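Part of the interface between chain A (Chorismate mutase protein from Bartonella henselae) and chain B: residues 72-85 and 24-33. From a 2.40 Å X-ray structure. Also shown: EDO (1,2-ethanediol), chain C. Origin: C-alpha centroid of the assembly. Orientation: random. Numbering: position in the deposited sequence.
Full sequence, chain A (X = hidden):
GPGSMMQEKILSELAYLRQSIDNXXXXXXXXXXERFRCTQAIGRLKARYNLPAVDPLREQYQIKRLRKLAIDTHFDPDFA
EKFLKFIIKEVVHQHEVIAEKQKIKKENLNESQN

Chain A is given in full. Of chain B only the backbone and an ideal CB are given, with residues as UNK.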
# COMPACT_ATOMS: atom_id res chain seq x y z
N ASP A 72 -4.50 14.58 9.39
CA ASP A 72 -4.91 15.77 8.64
C ASP A 72 -5.82 15.41 7.42
O ASP A 72 -6.64 16.21 7.00
CB ASP A 72 -3.66 16.59 8.22
CG ASP A 72 -2.85 17.16 9.45
OD1 ASP A 72 -3.17 16.84 10.63
OD2 ASP A 72 -1.89 17.93 9.23
N THR A 73 -5.68 14.19 6.89
CA THR A 73 -6.57 13.68 5.80
C THR A 73 -7.81 12.91 6.30
O THR A 73 -8.51 12.28 5.50
CB THR A 73 -5.77 12.72 4.85
OG1 THR A 73 -4.69 13.44 4.26
CG2 THR A 73 -6.66 12.14 3.71
N HIS A 74 -8.06 12.91 7.61
CA HIS A 74 -9.12 12.10 8.21
C HIS A 74 -8.95 10.60 7.89
O HIS A 74 -9.91 9.87 7.63
CB HIS A 74 -10.51 12.66 7.81
CG HIS A 74 -10.68 14.14 8.09
ND1 HIS A 74 -11.12 14.62 9.31
CD2 HIS A 74 -10.44 15.23 7.32
CE1 HIS A 74 -11.16 15.95 9.27
NE2 HIS A 74 -10.74 16.34 8.07
N PHE A 75 -7.70 10.15 7.94
CA PHE A 75 -7.30 8.77 7.69
C PHE A 75 -6.66 8.19 8.96
O PHE A 75 -5.90 8.89 9.65
CB PHE A 75 -6.28 8.79 6.56
CG PHE A 75 -5.96 7.44 6.00
CD1 PHE A 75 -6.63 6.98 4.88
CD2 PHE A 75 -4.99 6.64 6.57
CE1 PHE A 75 -6.32 5.73 4.35
CE2 PHE A 75 -4.69 5.41 6.04
CZ PHE A 75 -5.35 4.95 4.92
N ASP A 76 -6.96 6.92 9.25
CA ASP A 76 -6.56 6.28 10.51
C ASP A 76 -5.04 6.24 10.65
O ASP A 76 -4.37 5.60 9.85
CB ASP A 76 -7.11 4.85 10.60
CG ASP A 76 -6.82 4.19 11.95
OD1 ASP A 76 -6.71 4.91 12.96
OD2 ASP A 76 -6.72 2.95 12.03
N PRO A 77 -4.50 6.90 11.68
CA PRO A 77 -3.04 6.98 11.74
C PRO A 77 -2.36 5.67 12.05
O PRO A 77 -1.25 5.45 11.60
CB PRO A 77 -2.78 8.00 12.85
CG PRO A 77 -4.03 7.94 13.71
CD PRO A 77 -5.15 7.68 12.74
N ASP A 78 -3.02 4.80 12.81
CA ASP A 78 -2.50 3.46 13.07
C ASP A 78 -2.39 2.61 11.80
O ASP A 78 -1.40 1.88 11.62
CB ASP A 78 -3.36 2.75 14.11
CG ASP A 78 -3.28 3.42 15.49
OD1 ASP A 78 -2.19 3.92 15.83
OD2 ASP A 78 -4.29 3.47 16.21
N PHE A 79 -3.38 2.73 10.92
CA PHE A 79 -3.31 1.98 9.68
C PHE A 79 -2.28 2.56 8.74
O PHE A 79 -1.55 1.81 8.09
CB PHE A 79 -4.66 1.86 8.99
CG PHE A 79 -4.63 0.91 7.83
CD1 PHE A 79 -4.49 -0.46 8.04
CD2 PHE A 79 -4.71 1.38 6.51
CE1 PHE A 79 -4.42 -1.35 6.94
CE2 PHE A 79 -4.66 0.50 5.42
CZ PHE A 79 -4.51 -0.86 5.64
N ALA A 80 -2.19 3.89 8.66
CA ALA A 80 -1.09 4.52 7.94
C ALA A 80 0.26 3.93 8.37
O ALA A 80 1.09 3.57 7.54
CB ALA A 80 -1.11 6.05 8.13
N GLU A 81 0.46 3.80 9.67
CA GLU A 81 1.72 3.25 10.22
C GLU A 81 1.91 1.79 9.85
O GLU A 81 2.98 1.41 9.46
CB GLU A 81 1.77 3.39 11.76
CG GLU A 81 3.12 2.97 12.35
CD GLU A 81 3.25 3.23 13.84
OE1 GLU A 81 2.50 4.07 14.39
OE2 GLU A 81 4.12 2.57 14.45
N LYS A 82 0.87 0.99 10.04
CA LYS A 82 0.87 -0.42 9.66
C LYS A 82 1.25 -0.57 8.19
O LYS A 82 2.03 -1.45 7.82
CB LYS A 82 -0.52 -1.02 9.91
CG LYS A 82 -0.53 -2.51 10.24
CD LYS A 82 -1.94 -3.08 10.59
CE LYS A 82 -1.93 -4.65 10.53
NZ LYS A 82 -3.25 -5.35 10.76
N PHE A 83 0.68 0.30 7.35
CA PHE A 83 0.94 0.28 5.91
C PHE A 83 2.39 0.65 5.59
O PHE A 83 3.07 -0.04 4.82
CB PHE A 83 -0.02 1.20 5.19
CG PHE A 83 0.36 1.49 3.76
CD1 PHE A 83 0.32 0.52 2.81
CD2 PHE A 83 0.79 2.75 3.38
CE1 PHE A 83 0.70 0.79 1.50
CE2 PHE A 83 1.15 3.01 2.08
CZ PHE A 83 1.10 2.02 1.15
N LEU A 84 2.87 1.74 6.17
CA LEU A 84 4.25 2.13 5.94
C LEU A 84 5.23 1.06 6.43
O LEU A 84 6.22 0.75 5.75
CB LEU A 84 4.52 3.46 6.62
CG LEU A 84 5.92 4.06 6.52
CD1 LEU A 84 6.33 4.37 5.08
CD2 LEU A 84 5.96 5.32 7.39
N LYS A 85 4.95 0.46 7.57
CA LYS A 85 5.83 -0.56 8.09
C LYS A 85 5.87 -1.78 7.20
O LYS A 85 6.90 -2.44 7.08
CB LYS A 85 5.41 -0.96 9.52
CG LYS A 85 5.88 0.02 10.60
CD LYS A 85 5.62 -0.51 12.03
CE LYS A 85 6.71 -0.02 12.97
NZ LYS A 85 6.25 0.02 14.40
N UNK B 24 5.78 10.10 -2.54
CA UNK B 24 5.00 8.93 -2.96
C UNK B 24 4.12 8.44 -1.82
O UNK B 24 2.97 8.12 -2.03
CB UNK B 24 5.92 7.81 -3.43
N UNK B 25 4.67 8.43 -0.62
CA UNK B 25 3.92 7.95 0.53
C UNK B 25 2.68 8.81 0.84
O UNK B 25 1.66 8.26 1.21
CB UNK B 25 4.84 7.91 1.75
N UNK B 26 2.75 10.13 0.66
CA UNK B 26 1.55 10.95 0.86
C UNK B 26 0.51 10.62 -0.17
O UNK B 26 -0.68 10.62 0.12
CB UNK B 26 1.89 12.44 0.80
N UNK B 27 0.97 10.49 -1.40
CA UNK B 27 0.12 10.12 -2.53
C UNK B 27 -0.57 8.81 -2.30
O UNK B 27 -1.77 8.67 -2.51
CB UNK B 27 0.94 10.05 -3.82
N UNK B 28 0.19 7.82 -1.82
CA UNK B 28 -0.37 6.52 -1.54
C UNK B 28 -1.46 6.60 -0.49
O UNK B 28 -2.49 5.93 -0.60
CB UNK B 28 0.73 5.56 -1.09
N UNK B 29 -1.26 7.42 0.53
CA UNK B 29 -2.27 7.59 1.58
C UNK B 29 -3.53 8.28 1.03
O UNK B 29 -4.65 7.93 1.40
CB UNK B 29 -1.69 8.40 2.74
N UNK B 30 -3.36 9.28 0.18
CA UNK B 30 -4.57 9.94 -0.39
C UNK B 30 -5.38 8.99 -1.27
O UNK B 30 -6.59 8.96 -1.15
CB UNK B 30 -4.17 11.17 -1.21
N UNK B 31 -4.72 8.16 -2.06
CA UNK B 31 -5.42 7.17 -2.88
C UNK B 31 -6.09 6.10 -2.06
O UNK B 31 -7.25 5.73 -2.31
CB UNK B 31 -4.45 6.52 -3.86
N UNK B 32 -5.39 5.58 -1.06
CA UNK B 32 -6.01 4.66 -0.12
C UNK B 32 -7.19 5.27 0.68
O UNK B 32 -8.18 4.57 0.94
CB UNK B 32 -4.94 4.16 0.85
N UNK B 33 -7.09 6.54 1.05
CA UNK B 33 -8.25 7.20 1.63
C UNK B 33 -9.46 7.05 0.73
O UNK B 33 -10.54 6.74 1.21
CB UNK B 33 -7.96 8.68 1.88
C1 EDO C . -9.65 4.77 6.99
O1 EDO C . -9.05 5.71 7.89
C2 EDO C . -8.67 3.61 6.82
O2 EDO C . -9.30 2.40 7.25

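Residues 24-33 of chain B form one stretch of helix, with helical phi/psi throughout. Chain A offers mostly apolar surface: the rings of Phe A75 and Phe A83, the methyls of Ala A80 and Leu A84, and one hydroxyl, Thr A73 OG1.

Positions 24, 26 and 27 have nothing of the chain A stretch within 5.5 Å of their ideal CB, so many side chains would fit. They are Phe B24, Ile B26 and Thr B27, and none makes a contact here.

Position 25 points toward chain A, with Leu A84 CD1 5.1 Å from the ideal CB. An apolar or a medium polar side chain could follow. It is Asp B25. Its OD2 lies 3.5 Å from Leu A84 CD1, and both carboxylate oxygens are hydrogen-bonded elsewhere in the structure.

Position 28 points toward Phe A83, whose CE2 is 4.1 Å from the ideal CB. A medium apolar side chain suits it. It is Leu B28, rotamer m,t. Its CD1 meets the ring edge, 3.9 Å from Phe A83 CZ.

Position 29 points sideways, with Phe A75 CD2 5.3 Å from the ideal CB. Ala A80 and Phe A83 lie farther in. The gap favours a longer apolar chain, such as Leu, Ile or Met. It is Ile B29, rotamer m,m. CG2 sits over one face of the Phe A75 ring, 4.2 Å from its centroid, a CH-pi contact. CD1 reaches 4.0 Å from Ala A80 CB and 4.2 Å from Phe A83 CD2.

Position 30 points away. Only a long side chain that bends back could reach Thr A73; a polar one would suit its hydroxyl. It is His B30. NE2 comes 3.2 Å from Thr A73 OG1, while ND1 gives a weak hydrogen bond to Ile B26 O at 3.1 Å.

Position 31 also points away, and the choice is open. It is Ile B31.

Position 32 points toward chain A, with Phe A75 CE1 4.1 Å from the ideal CB and Phe A83 beyond. Leu or Met would suit. It is Leu B32, rotamer m,t. CD1 stands over the Phe A83 ring, 4.0 Å from its centroid and nearly on the normal, a CH-pi contact.

Position 33 points sideways. Its ideal CB is already 3.7 Å from Phe A75 CD1 and 4.1 Å from Thr A73 CG2, so a small side chain fits well. It is Ala B33, whose methyl makes both contacts.

Chain B, residues 24-33: FDITLIHILA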
# COMPACT_ATOMS: atom_id res chain seq x y z
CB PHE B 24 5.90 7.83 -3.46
CG PHE B 24 6.64 8.16 -4.73
CD1 PHE B 24 6.00 8.78 -5.77
CD2 PHE B 24 7.99 7.85 -4.86
CE1 PHE B 24 6.69 9.08 -6.93
CE2 PHE B 24 8.67 8.13 -6.01
CZ PHE B 24 8.04 8.75 -7.04
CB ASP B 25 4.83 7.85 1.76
CG ASP B 25 5.82 6.64 1.66
OD1 ASP B 25 5.60 5.74 0.82
OD2 ASP B 25 6.83 6.60 2.43
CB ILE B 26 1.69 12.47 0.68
CG1 ILE B 26 2.97 13.00 1.22
CG2 ILE B 26 0.53 13.18 1.42
CD1 ILE B 26 2.97 14.55 1.42
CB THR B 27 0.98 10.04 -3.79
OG1 THR B 27 1.77 11.26 -3.87
CG2 THR B 27 0.14 9.94 -5.00
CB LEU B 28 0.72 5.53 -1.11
CG LEU B 28 1.71 5.07 -2.19
CD1 LEU B 28 2.86 4.34 -1.51
CD2 LEU B 28 1.05 4.16 -3.22
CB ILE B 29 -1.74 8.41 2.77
CG1 ILE B 29 -0.74 7.56 3.58
CG2 ILE B 29 -2.88 8.88 3.72
CD1 ILE B 29 -1.33 6.24 4.13
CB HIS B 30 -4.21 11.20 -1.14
CG HIS B 30 -3.97 12.37 -0.24
ND1 HIS B 30 -2.73 12.92 -0.06
CD2 HIS B 30 -4.82 13.08 0.54
CE1 HIS B 30 -2.82 13.95 0.76
NE2 HIS B 30 -4.08 14.07 1.14
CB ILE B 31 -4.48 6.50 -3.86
CG1 ILE B 31 -4.08 7.52 -4.92
CG2 ILE B 31 -5.15 5.32 -4.55
CD1 ILE B 31 -2.79 7.11 -5.65
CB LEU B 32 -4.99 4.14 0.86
CG LEU B 32 -3.98 3.11 0.39
CD1 LEU B 32 -2.98 2.93 1.58
CD2 LEU B 32 -4.66 1.81 0.07
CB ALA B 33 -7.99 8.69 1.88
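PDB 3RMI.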